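Local coordinates for protein sensor histidine kinase PdtaS (Mycobacterium tuberculosis, PDB 2YKF) that probably autophosphorylates on a histidine when c-di-GMP binds its sensor region, activating a two-component system through which mycobacteria adapt to poor nutrient conditions, at residues Val85-Phe89 against Val124-Thr129. Numbering follows the deposited sequence.
Sequences VAATF and VVAVLT
Val85-Phe89 is a turn of helix 83-90, its Phe89 N to Val85 O hydrogen bond 3.2 Å long, laid nearly antiparallel (152°) over strand residues Val124-Thr129 with the two axes 8.5 Å apart. In register, the CA of Phe89 sits 5.8 Å from that of Val124, and the CA of Val85 6.5 Å from that of Val127. The strand is not regular: Val125 (phi/psi -94/-16) and Ala126 both face Val118 of strand 114-120 in a classic beta bulge, so two successive side chains, Val125 and Ala126, point away from the helix, toward helix 18-38 on the other face of the sheet. Val124 and Val127 point toward helix 83-90. Phe89 (chi1 -80°, chi2 -82°) brings its ring up against both: Val127 CG2 lies over one face, 3.6 Å from the ring centroid in a CH-pi contact, while Phe89 CD1 is 4.1 Å from Val124 CG1 and CE1 is 3.9 Å from Ala126 CA. Thr88 CB meets Val127 CG2 at 3.9 Å, and Val85 CG2 reaches Thr129 CG2 at 3.5 Å. Both threonine hydroxyls bond elsewhere, Thr88 OG1 to Leu84 O and Thr129 OG1 to His131 and Trp45. No hydrogen bond joins these two segments, so their contact rests on apolar and CH-pi packing, which helps seat this short helix on the antiparallel sheet of the GAF domain.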
# COMPACT_ATOMS: atom_id res chain seq x y z
N VAL A 85 29.34 1.17 -6.43
CA VAL A 85 28.93 0.21 -5.43
C VAL A 85 30.15 -0.41 -4.75
O VAL A 85 30.27 -0.40 -3.52
CB VAL A 85 28.08 -0.91 -6.06
CG1 VAL A 85 27.77 -2.01 -5.02
CG2 VAL A 85 26.81 -0.30 -6.73
N ALA A 86 31.06 -0.94 -5.56
CA ALA A 86 32.32 -1.53 -5.03
C ALA A 86 33.08 -0.53 -4.13
O ALA A 86 33.53 -0.89 -3.02
CB ALA A 86 33.24 -2.03 -6.22
N ALA A 87 33.20 0.72 -4.59
CA ALA A 87 33.89 1.78 -3.84
C ALA A 87 33.15 2.16 -2.55
O ALA A 87 33.78 2.53 -1.55
CB ALA A 87 34.04 3.02 -4.70
N THR A 88 31.81 2.11 -2.57
CA THR A 88 31.03 2.43 -1.36
C THR A 88 31.28 1.42 -0.27
O THR A 88 31.21 1.76 0.91
CB THR A 88 29.52 2.56 -1.65
OG1 THR A 88 29.32 3.41 -2.78
CG2 THR A 88 28.78 3.21 -0.44
N PHE A 89 31.60 0.18 -0.62
CA PHE A 89 31.98 -0.80 0.39
C PHE A 89 33.32 -0.48 0.99
O PHE A 89 33.58 -0.83 2.14
CB PHE A 89 32.05 -2.19 -0.20
CG PHE A 89 30.73 -2.85 -0.35
CD1 PHE A 89 30.14 -3.48 0.74
CD2 PHE A 89 30.07 -2.87 -1.58
CE1 PHE A 89 28.92 -4.11 0.61
CE2 PHE A 89 28.82 -3.48 -1.73
CZ PHE A 89 28.25 -4.12 -0.64
N VAL A 124 30.24 -0.80 6.49
CA VAL A 124 29.24 -0.82 5.45
C VAL A 124 28.99 -2.30 5.22
O VAL A 124 29.91 -3.04 4.71
CB VAL A 124 29.71 -0.17 4.18
CG1 VAL A 124 28.72 -0.41 3.06
CG2 VAL A 124 29.96 1.34 4.39
N VAL A 125 27.79 -2.75 5.61
CA VAL A 125 27.42 -4.17 5.42
C VAL A 125 26.65 -4.47 4.14
O VAL A 125 26.54 -5.66 3.73
CB VAL A 125 26.71 -4.77 6.65
CG1 VAL A 125 27.62 -4.71 7.86
CG2 VAL A 125 25.36 -3.99 6.96
N ALA A 126 26.11 -3.44 3.52
CA ALA A 126 25.44 -3.58 2.24
C ALA A 126 25.41 -2.24 1.59
O ALA A 126 25.64 -1.23 2.25
CB ALA A 126 23.92 -4.14 2.41
N VAL A 127 25.12 -2.24 0.30
CA VAL A 127 24.89 -1.00 -0.45
C VAL A 127 23.57 -1.07 -1.24
O VAL A 127 23.26 -2.08 -1.84
CB VAL A 127 26.05 -0.77 -1.45
CG1 VAL A 127 25.77 0.44 -2.27
CG2 VAL A 127 27.34 -0.56 -0.65
N LEU A 128 22.81 0.01 -1.23
CA LEU A 128 21.54 0.10 -1.95
C LEU A 128 21.81 0.80 -3.19
O LEU A 128 22.51 1.82 -3.16
CB LEU A 128 20.58 1.01 -1.16
CG LEU A 128 20.23 0.52 0.28
CD1 LEU A 128 19.21 1.46 0.87
CD2 LEU A 128 19.62 -0.87 0.23
N THR A 129 21.28 0.31 -4.30
CA THR A 129 21.19 1.20 -5.49
C THR A 129 19.75 1.61 -5.71
O THR A 129 18.83 0.76 -5.55
CB THR A 129 21.78 0.51 -6.74
OG1 THR A 129 21.15 -0.79 -6.93
CG2 THR A 129 23.38 0.36 -6.57